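Local coordinates for protein tRNA (uracil(54)-C(5))-methyltransferase (Pyrococcus abyssi, PDB 2JJQ) that methylates C5 of uridine 54 in tRNA, using S-adenosyl-L-methionine as methyl donor and releasing S-adenosyl-L-homocysteine, at residues Glu117-Pro122 with Ser275-Asn280; Ile358-Arg363 with Val383-Asn388; Ile406-Met411 with Val418-Lys423. All blocks are in the same frame, centred on the assembly; numbering follows the deposited sequence.

Contact 1. Residues Glu117-Pro122 with Ser275-Asn280; sequences EVVPSP and SYQAVN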
loop_
_atom_site.group_PDB
_atom_site.type_symbol
_atom_site.label_atom_id
_atom_site.label_comp_id
_atom_site.label_asym_id
_atom_site.label_seq_id
_atom_site.Cartn_x
_atom_site.Cartn_y
_atom_site.Cartn_z
ATOM N N GLU A 117 -8.890 18.365 2.881
ATOM C CA GLU A 117 -9.029 18.108 1.457
ATOM C C GLU A 117 -8.508 16.694 1.164
ATOM O O GLU A 117 -7.500 16.232 1.768
ATOM C CB GLU A 117 -8.243 19.148 0.655
ATOM C CG GLU A 117 -8.086 18.793 -0.830
ATOM C CD GLU A 117 -7.122 19.726 -1.588
ATOM O OE1 GLU A 117 -6.513 20.641 -0.973
ATOM O OE2 GLU A 117 -6.982 19.529 -2.835
ATOM N N VAL A 118 -9.175 15.990 0.262
ATOM C CA VAL A 118 -8.721 14.676 -0.210
ATOM C C VAL A 118 -8.355 14.759 -1.709
ATOM O O VAL A 118 -9.246 14.980 -2.571
ATOM C CB VAL A 118 -9.765 13.566 0.019
ATOM C CG1 VAL A 118 -9.180 12.214 -0.389
ATOM C CG2 VAL A 118 -10.182 13.492 1.512
ATOM N N VAL A 119 -7.088 14.567 -2.025
ATOM C CA VAL A 119 -6.655 14.642 -3.435
ATOM C C VAL A 119 -6.947 13.326 -4.140
ATOM O O VAL A 119 -6.507 12.271 -3.648
ATOM C CB VAL A 119 -5.140 14.958 -3.500
ATOM C CG1 VAL A 119 -4.599 15.037 -4.961
ATOM C CG2 VAL A 119 -4.823 16.216 -2.651
ATOM N N PRO A 120 -7.704 13.381 -5.258
ATOM C CA PRO A 120 -8.052 12.173 -6.022
ATOM C C PRO A 120 -6.818 11.528 -6.570
ATOM O O PRO A 120 -5.822 12.214 -6.878
ATOM C CB PRO A 120 -8.932 12.702 -7.191
ATOM C CG PRO A 120 -9.290 14.113 -6.841
ATOM C CD PRO A 120 -8.210 14.609 -5.908
ATOM N N SER A 121 -6.821 10.196 -6.607
ATOM C CA SER A 121 -5.792 9.478 -7.359
ATOM C C SER A 121 -5.906 9.856 -8.862
ATOM O O SER A 121 -7.048 9.953 -9.386
ATOM C CB SER A 121 -5.946 7.984 -7.149
ATOM O OG SER A 121 -4.918 7.297 -7.849
ATOM N N PRO A 122 -4.758 10.161 -9.522
ATOM C CA PRO A 122 -4.788 10.574 -10.942
ATOM C C PRO A 122 -5.420 9.507 -11.801
ATOM O O PRO A 122 -6.059 9.840 -12.824
ATOM C CB PRO A 122 -3.303 10.772 -11.262
ATOM C CG PRO A 122 -2.730 11.342 -9.961
ATOM C CD PRO A 122 -3.493 10.558 -8.870
ATOM N N SER A 275 1.514 4.334 -7.954
ATOM C CA SER A 275 2.629 5.151 -8.449
ATOM C C SER A 275 2.152 6.560 -8.752
ATOM O O SER A 275 2.922 7.525 -8.602
ATOM C CB SER A 275 3.253 4.531 -9.703
ATOM O OG SER A 275 3.856 3.285 -9.356
ATOM N N TYR A 276 0.892 6.695 -9.183
ATOM C CA TYR A 276 0.422 8.015 -9.687
ATOM C C TYR A 276 0.291 8.989 -8.570
ATOM O O TYR A 276 0.782 10.126 -8.642
ATOM C CB TYR A 276 -0.898 7.860 -10.421
ATOM C CG TYR A 276 -0.665 7.169 -11.751
ATOM C CD1 TYR A 276 -0.295 7.902 -12.871
ATOM C CD2 TYR A 276 -0.721 5.775 -11.857
ATOM C CE1 TYR A 276 -0.029 7.264 -14.103
ATOM C CE2 TYR A 276 -0.471 5.140 -13.083
ATOM C CZ TYR A 276 -0.117 5.892 -14.183
ATOM O OH TYR A 276 0.106 5.277 -15.409
ATOM N N GLN A 277 -0.308 8.511 -7.488
ATOM C CA GLN A 277 -0.418 9.357 -6.279
ATOM C C GLN A 277 0.907 9.507 -5.601
ATOM O O GLN A 277 1.110 10.478 -4.873
ATOM C CB GLN A 277 -1.222 8.698 -5.229
ATOM C CG GLN A 277 -2.572 9.066 -5.097
ATOM C CD GLN A 277 -2.955 10.558 -4.917
ATOM O OE1 GLN A 277 -2.213 11.554 -5.142
ATOM N NE2 GLN A 277 -4.219 10.678 -4.623
ATOM N N ALA A 278 1.786 8.509 -5.746
ATOM C CA ALA A 278 3.099 8.602 -5.100
ATOM C C ALA A 278 3.784 9.874 -5.603
ATOM O O ALA A 278 4.558 10.472 -4.881
ATOM C CB ALA A 278 3.918 7.376 -5.428
ATOM N N VAL A 279 3.561 10.222 -6.872
ATOM C CA VAL A 279 4.166 11.430 -7.452
ATOM C C VAL A 279 3.633 12.628 -6.640
ATOM O O VAL A 279 4.411 13.508 -6.240
ATOM C CB VAL A 279 3.860 11.570 -8.949
ATOM C CG1 VAL A 279 4.306 12.939 -9.466
ATOM C CG2 VAL A 279 4.580 10.422 -9.727
ATOM N N ASN A 280 2.321 12.679 -6.417
ATOM C CA ASN A 280 1.776 13.822 -5.631
ATOM C C ASN A 280 2.317 13.820 -4.194
ATOM O O ASN A 280 2.559 14.873 -3.621
ATOM C CB ASN A 280 0.267 13.752 -5.603
ATOM C CG ASN A 280 -0.344 14.110 -6.931
ATOM O OD1 ASN A 280 0.300 14.773 -7.778
ATOM N ND2 ASN A 280 -1.586 13.710 -7.132
#
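Gln277, on the first turn of helix 275-288, reaches across to the backbone of Val119, where the edge strand 117-119 of the catalytic-domain sheet runs out into a loop. Its NE2 donates to Val119 O at 3.0 Å. The acceptor lies almost in the plane of the Gln277 amide, yet the donor stands well above the carbonyl plane of Val119, and the bond is bent, with an N-H...O angle of 131°. A bend at chi2 (-54°) turns the amide out of the line of the chain and toward the strand end. The other end of the same amide is also engaged: Asn280 ND2, one turn further along the helix, donates to Gln277 OE1 at 3.0 Å, which helps to fix the rotation of the Gln277 group.

The tightly held part lies around this buried amide, gripped by short polar contacts. Gln277 CG rests 4.0 Å from Ser121 OG, whose hydroxyl is hydrogen-bonded to Lys123 O and Asn274 ND2, and Ser121 is buried as well. Val119 CG1 approaches Asn280 ND2 to 3.9 Å, an apolar methyl beside an amide nitrogen. On the solvent side the hold is looser in kind: the exposed ring of Pro122 lies over the start of the helix in van der Waals contact, with its CB 3.9 Å from Tyr276 CB and its CG 3.9 Å from Asn280 ND2. The Tyr276 ring itself leads away from the loop and meets Phe202 edge-to-face.

Gln277 NE2 also donates to Asp410 O of the neighbouring 406-411 segment. The chemistry thus implies a polar tie in a partly buried setting: one side-chain amide, steadied by Asn280, fastens the start of a catalytic-domain helix to backbone carbonyls of two adjacent segments.

Contact 2. Residues Ile358-Arg363 with Val383-Asn388; sequences IVDPPR and VYVSCN. With SAH (S-adenosyl-L-homocysteine), chain B.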
loop_
_atom_site.group_PDB
_atom_site.type_symbol
_atom_site.label_atom_id
_atom_site.label_comp_id
_atom_site.label_asym_id
_atom_site.label_seq_id
_atom_site.Cartn_x
_atom_site.Cartn_y
_atom_site.Cartn_z
ATOM N N ILE A 358 10.843 14.512 9.028
ATOM C CA ILE A 358 9.696 13.806 8.410
ATOM C C ILE A 358 9.533 12.512 9.132
ATOM O O ILE A 358 10.525 11.800 9.343
ATOM C CB ILE A 358 10.005 13.457 6.962
ATOM C CG1 ILE A 358 10.350 14.751 6.215
ATOM C CG2 ILE A 358 8.795 12.746 6.295
ATOM C CD1 ILE A 358 10.945 14.441 4.844
ATOM N N VAL A 359 8.307 12.196 9.529
ATOM C CA VAL A 359 8.065 10.867 10.125
ATOM C C VAL A 359 6.969 10.139 9.377
ATOM O O VAL A 359 5.941 10.722 9.100
ATOM C CB VAL A 359 7.707 10.963 11.630
ATOM C CG1 VAL A 359 8.935 11.470 12.441
ATOM C CG2 VAL A 359 6.495 11.815 11.887
ATOM N N ASP A 360 7.194 8.857 9.070
ATOM C CA ASP A 360 6.202 8.040 8.365
ATOM C C ASP A 360 6.143 6.733 9.133
ATOM O O ASP A 360 6.620 5.737 8.657
ATOM C CB ASP A 360 6.680 7.772 6.909
ATOM C CG ASP A 360 5.579 7.200 6.019
ATOM O OD1 ASP A 360 4.485 6.929 6.554
ATOM O OD2 ASP A 360 5.856 6.991 4.794
ATOM N N PRO A 361 5.612 6.761 10.354
ATOM C CA PRO A 361 5.761 5.621 11.246
ATOM C C PRO A 361 4.979 4.396 10.837
ATOM O O PRO A 361 4.115 4.494 9.964
ATOM C CB PRO A 361 5.197 6.147 12.585
ATOM C CG PRO A 361 4.238 7.240 12.230
ATOM C CD PRO A 361 4.907 7.888 10.991
ATOM N N PRO A 362 5.322 3.232 11.437
ATOM C CA PRO A 362 4.546 2.008 11.264
ATOM C C PRO A 362 3.190 2.174 11.969
ATOM O O PRO A 362 2.893 3.237 12.517
ATOM C CB PRO A 362 5.389 0.957 11.987
ATOM C CG PRO A 362 6.094 1.673 13.016
ATOM C CD PRO A 362 6.451 3.037 12.374
ATOM N N ARG A 363 2.387 1.117 11.950
ATOM C CA ARG A 363 1.067 1.135 12.587
ATOM C C ARG A 363 1.058 1.566 14.081
ATOM O O ARG A 363 0.105 2.166 14.543
ATOM C CB ARG A 363 0.408 -0.254 12.427
ATOM C CG ARG A 363 -0.245 -0.449 11.045
ATOM C CD ARG A 363 -0.826 -1.865 10.892
ATOM N NE ARG A 363 -1.966 -1.909 9.978
ATOM C CZ ARG A 363 -1.934 -2.440 8.748
ATOM N NH1 ARG A 363 -0.809 -2.963 8.263
ATOM N NH2 ARG A 363 -3.031 -2.453 7.997
ATOM N N VAL A 383 7.013 16.989 9.477
ATOM C CA VAL A 383 6.036 16.535 8.457
ATOM C C VAL A 383 5.660 15.093 8.792
ATOM O O VAL A 383 6.509 14.239 8.810
ATOM C CB VAL A 383 6.618 16.618 6.966
ATOM C CG1 VAL A 383 5.594 16.036 5.978
ATOM C CG2 VAL A 383 6.987 18.050 6.602
ATOM N N TYR A 384 4.390 14.837 9.082
ATOM C CA TYR A 384 3.951 13.547 9.560
ATOM C C TYR A 384 3.092 12.948 8.437
ATOM O O TYR A 384 2.103 13.555 8.025
ATOM C CB TYR A 384 3.150 13.738 10.851
ATOM C CG TYR A 384 2.802 12.469 11.656
ATOM C CD1 TYR A 384 2.824 12.485 13.064
ATOM C CD2 TYR A 384 2.492 11.270 11.022
ATOM C CE1 TYR A 384 2.471 11.345 13.843
ATOM C CE2 TYR A 384 2.116 10.124 11.790
ATOM C CZ TYR A 384 2.145 10.176 13.197
ATOM O OH TYR A 384 1.793 9.040 13.914
ATOM N N VAL A 385 3.513 11.802 7.902
ATOM C CA VAL A 385 2.769 11.086 6.872
ATOM C C VAL A 385 2.194 9.831 7.504
ATOM O O VAL A 385 2.901 9.128 8.227
ATOM C CB VAL A 385 3.755 10.695 5.738
ATOM C CG1 VAL A 385 3.093 9.857 4.670
ATOM C CG2 VAL A 385 4.372 11.968 5.149
ATOM N N SER A 386 0.913 9.559 7.257
ATOM C CA SER A 386 0.226 8.472 7.971
ATOM C C SER A 386 -0.941 7.966 7.157
ATOM O O SER A 386 -1.717 8.776 6.646
ATOM C CB SER A 386 -0.346 8.994 9.302
ATOM O OG SER A 386 -1.024 7.981 10.048
ATOM N N CYS A 387 -1.115 6.656 7.058
ATOM C CA CYS A 387 -2.422 6.154 6.548
ATOM C C CYS A 387 -3.303 5.642 7.726
ATOM O O CYS A 387 -4.294 4.963 7.512
ATOM C CB CYS A 387 -2.244 5.056 5.469
ATOM S SG CYS A 387 -1.586 3.585 6.146
ATOM N N ASN A 388 -2.954 6.031 8.956
ATOM C CA ASN A 388 -3.755 5.672 10.136
ATOM C C ASN A 388 -4.186 6.960 10.845
ATOM O O ASN A 388 -3.528 7.394 11.783
ATOM C CB ASN A 388 -2.897 4.806 11.075
ATOM C CG ASN A 388 -2.376 3.503 10.389
ATOM O OD1 ASN A 388 -3.166 2.633 10.027
ATOM N ND2 ASN A 388 -1.035 3.382 10.224
HETATM N N SAH B . 8.627 6.394 4.198
HETATM C CA SAH B . 8.681 4.954 3.783
HETATM C CB SAH B . 7.539 4.157 4.410
HETATM C CG SAH B . 7.640 4.062 5.916
HETATM S SD SAH B . 6.713 2.601 6.415
HETATM C C SAH B . 8.509 4.896 2.283
HETATM O O SAH B . 8.688 3.864 1.617
HETATM O OXT SAH B . 8.148 5.909 1.701
HETATM C "C5'" SAH B . 7.185 2.598 8.126
HETATM C "C4'" SAH B . 8.673 2.231 8.266
HETATM O "O4'" SAH B . 9.054 2.051 9.656
HETATM C "C3'" SAH B . 9.070 0.927 7.574
HETATM O "O3'" SAH B . 10.045 1.226 6.555
HETATM C "C2'" SAH B . 9.634 0.042 8.715
HETATM O "O2'" SAH B . 10.762 -0.768 8.372
HETATM C "C1'" SAH B . 10.077 1.042 9.741
HETATM N N9 SAH B . 9.958 0.692 11.152
HETATM C C8 SAH B . 9.001 -0.058 11.751
HETATM N N7 SAH B . 9.196 -0.026 13.097
HETATM C C5 SAH B . 10.247 0.768 13.354
HETATM C C6 SAH B . 10.974 1.239 14.551
HETATM N N6 SAH B . 10.547 0.803 15.762
HETATM N N1 SAH B . 12.041 2.081 14.352
HETATM C C2 SAH B . 12.437 2.488 13.127
HETATM N N3 SAH B . 11.822 2.077 12.009
HETATM C C4 SAH B . 10.747 1.254 12.073
HETATM O O HOH W 1 2.533 6.558 9.196
HETATM O O HOH W 2 1.153 5.085 11.448
#
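With CG anti to the backbone N (chi1 -170°), the Tyr384 side chain leans toward strand 356-359, where a chi1 of -67° sets Val359 CG1 anti to the carbonyl carbon and leaves CG2 between the backbone N and the carbonyl carbon, over the tyrosine ring. This CH-pi contact, 4.1 Å from CG2 of Val359 to the centroid of the Tyr384 ring, belongs to the parallel pairing inside a beta-alpha-beta unit of the class I methyltransferase fold, in which helix 368-377 links the two strands. Two nearly straight backbone bonds join them: Val359 N donates to Val383 O, and Val385 N to Val359 O.

Pro361 also packs on the tyrosine, its CG 3.6 Å from Tyr384 CE2, while the hydroxyl of Tyr384 is held by Asp395. On the face carrying Ile358 and Val383, Ile358 CG1 packs 4.2 Å from Val383 CB.

After Asp360 the two chains diverge, and the 358-363 segment lines the ligand pocket with its side chains. Asp360 OD2 accepts from the amino N of S-adenosyl-L-homocysteine at 2.9 Å, and Pro362 CG lies 3.5 Å from the adenine N7. One water bridges Pro361 O and Val385 O, linking the diverging chains. Further out, Asn388 ND2 donates to a second water, which also bonds with Pro362 O. The turn after strand 381-386 carries Cys387, the predicted nucleophile, and is shaped by an ST turn: Ser386 OG accepts from Asn388 N at 3.0 Å, with an N-H...O angle of 152°.

Contact 3. Residues Ile406-Met411 with Val418-Lys423; sequences IVALDM and VELVAK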
loop_
_atom_site.group_PDB
_atom_site.type_symbol
_atom_site.label_atom_id
_atom_site.label_comp_id
_atom_site.label_asym_id
_atom_site.label_seq_id
_atom_site.Cartn_x
_atom_site.Cartn_y
_atom_site.Cartn_z
ATOM N N ILE A 406 -2.518 20.561 6.313
ATOM C CA ILE A 406 -2.784 19.112 6.220
ATOM C C ILE A 406 -3.617 18.813 4.987
ATOM O O ILE A 406 -4.558 19.579 4.641
ATOM C CB ILE A 406 -3.501 18.582 7.502
ATOM C CG1 ILE A 406 -3.631 17.062 7.490
ATOM C CG2 ILE A 406 -4.888 19.186 7.641
ATOM C CD1 ILE A 406 -4.040 16.532 8.899
ATOM N N VAL A 407 -3.286 17.714 4.308
ATOM C CA VAL A 407 -4.058 17.257 3.172
ATOM C C VAL A 407 -4.028 15.738 3.216
ATOM O O VAL A 407 -3.117 15.172 3.776
ATOM C CB VAL A 407 -3.401 17.745 1.869
ATOM C CG1 VAL A 407 -4.361 17.646 0.741
ATOM C CG2 VAL A 407 -3.028 19.185 2.036
ATOM N N ALA A 408 -5.055 15.091 2.675
ATOM C CA ALA A 408 -5.093 13.642 2.513
ATOM C C ALA A 408 -4.961 13.352 1.038
ATOM O O ALA A 408 -5.445 14.119 0.201
ATOM C CB ALA A 408 -6.430 13.061 2.986
ATOM N N LEU A 409 -4.260 12.289 0.719
ATOM C CA LEU A 409 -4.092 11.880 -0.705
ATOM C C LEU A 409 -4.752 10.520 -0.788
ATOM O O LEU A 409 -4.534 9.659 0.086
ATOM C CB LEU A 409 -2.635 11.791 -1.124
ATOM C CG LEU A 409 -1.961 13.162 -1.198
ATOM C CD1 LEU A 409 -1.454 13.394 0.197
ATOM C CD2 LEU A 409 -0.780 13.079 -2.180
ATOM N N ASP A 410 -5.620 10.348 -1.781
ATOM C CA ASP A 410 -6.221 9.038 -1.967
ATOM C C ASP A 410 -5.186 8.070 -2.580
ATOM O O ASP A 410 -5.139 7.841 -3.802
ATOM C CB ASP A 410 -7.509 9.087 -2.798
ATOM C CG ASP A 410 -8.194 7.739 -2.816
ATOM O OD1 ASP A 410 -7.934 6.968 -1.870
ATOM O OD2 ASP A 410 -8.899 7.378 -3.783
ATOM N N MET A 411 -4.364 7.487 -1.723
ATOM C CA MET A 411 -3.361 6.556 -2.199
ATOM C C MET A 411 -4.027 5.221 -2.505
ATOM O O MET A 411 -3.452 4.359 -3.235
ATOM C CB MET A 411 -2.252 6.383 -1.116
ATOM C CG MET A 411 -1.298 7.645 -1.066
ATOM S SD MET A 411 -0.115 7.674 -2.461
ATOM C CE MET A 411 0.210 5.915 -2.598
ATOM N N VAL A 418 -6.890 6.123 3.555
ATOM C CA VAL A 418 -6.373 7.333 2.949
ATOM C C VAL A 418 -4.970 7.595 3.517
ATOM O O VAL A 418 -4.655 7.046 4.590
ATOM C CB VAL A 418 -7.355 8.494 3.218
ATOM C CG1 VAL A 418 -6.969 9.203 4.526
ATOM C CG2 VAL A 418 -7.348 9.444 2.074
ATOM N N GLU A 419 -4.149 8.371 2.809
ATOM C CA GLU A 419 -2.825 8.801 3.265
ATOM C C GLU A 419 -2.813 10.277 3.660
ATOM O O GLU A 419 -2.989 11.143 2.819
ATOM C CB GLU A 419 -1.808 8.613 2.162
ATOM C CG GLU A 419 -0.389 8.955 2.578
ATOM C CD GLU A 419 0.352 7.753 3.137
ATOM O OE1 GLU A 419 -0.324 6.825 3.623
ATOM O OE2 GLU A 419 1.600 7.714 3.025
ATOM N N LEU A 420 -2.531 10.594 4.904
ATOM C CA LEU A 420 -2.562 12.008 5.324
ATOM C C LEU A 420 -1.139 12.526 5.264
ATOM O O LEU A 420 -0.189 11.765 5.507
ATOM C CB LEU A 420 -2.978 12.089 6.780
ATOM C CG LEU A 420 -4.421 11.967 7.146
ATOM C CD1 LEU A 420 -4.376 11.804 8.705
ATOM C CD2 LEU A 420 -5.044 13.317 6.761
ATOM N N VAL A 421 -0.975 13.835 5.018
ATOM C CA VAL A 421 0.359 14.435 5.068
ATOM C C VAL A 421 0.116 15.718 5.842
ATOM O O VAL A 421 -0.633 16.604 5.385
ATOM C CB VAL A 421 0.961 14.742 3.651
ATOM C CG1 VAL A 421 2.358 15.343 3.786
ATOM C CG2 VAL A 421 0.970 13.485 2.750
ATOM N N ALA A 422 0.728 15.820 7.024
ATOM C CA ALA A 422 0.531 16.996 7.852
ATOM C C ALA A 422 1.840 17.728 8.137
ATOM O O ALA A 422 2.856 17.097 8.459
ATOM C CB ALA A 422 -0.128 16.595 9.167
ATOM N N LYS A 423 1.804 19.053 8.005
ATOM C CA LYS A 423 2.910 19.886 8.409
ATOM C C LYS A 423 2.587 20.469 9.809
ATOM O O LYS A 423 1.558 21.149 9.981
ATOM C CB LYS A 423 3.062 21.028 7.414
ATOM C CG LYS A 423 4.171 21.964 7.806
ATOM C CD LYS A 423 4.257 23.057 6.801
ATOM C CE LYS A 423 5.509 23.881 7.050
ATOM N NZ LYS A 423 5.866 24.709 5.871
#
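Four backbone hydrogen bonds join Val407 to Val421 and Leu409 to Glu419, each pair bonded in both directions. The shortest, from Leu409 N to Glu419 O, measures 2.7 Å. Between these hydrogen-bonded pairs lies Ala408 opposite Leu420, a non-hydrogen-bonded pair, and the whole forms an antiparallel beta hairpin.

On one face Ile406 CD1 meets Leu420 CD2 at 4.0 Å, and Ala408 CB lies 3.8 Å from Val418 CG2. On the other, Leu409 CD1 fits tightly against Val421 CG2 at 3.5 Å. Met411 runs beside Glu419, pointing the same way, with its CG 3.4 Å from Glu419 CB. Glu419, the predicted proton acceptor, then bends at chi2 (90°), which carries its carboxylate away from the 406-411 segment and toward Cys387, the predicted nucleophile.

Helix 97-112 covers the Ala408 and Leu420 face through Leu108, and also holds Asp410, by a salt bridge from Lys104 and a hydrogen bond with Tyr97. Helix 275-288 covers the Leu409 and Val421 face. Within the sheet the hairpin lies between strand 117-119, beside 403-409, and strand 381-386, beside 419-424.

All three contacts reach one mixed sheet. Contacts 2 and 3 are buried strand pairings within it, whereas contact 1 is partly buried and joins an edge strand to a helix lying against the sheet. Contact 3 is the bridge: Val119 of contact 1 bonds to Ala408 and Asp410, while Tyr384 and Ser386 of contact 2 pair with Ala422 and Leu420. Contacts 1 and 2 do not touch, their nearest atoms being about 9 Å apart. The chemistry changes accordingly, from a side-chain amide at the edge to backbone bonding inside, then water and bound S-adenosyl-L-homocysteine at the strand ends. The predicted nucleophile and proton acceptor lie side by side where contacts 2 and 3 adjoin.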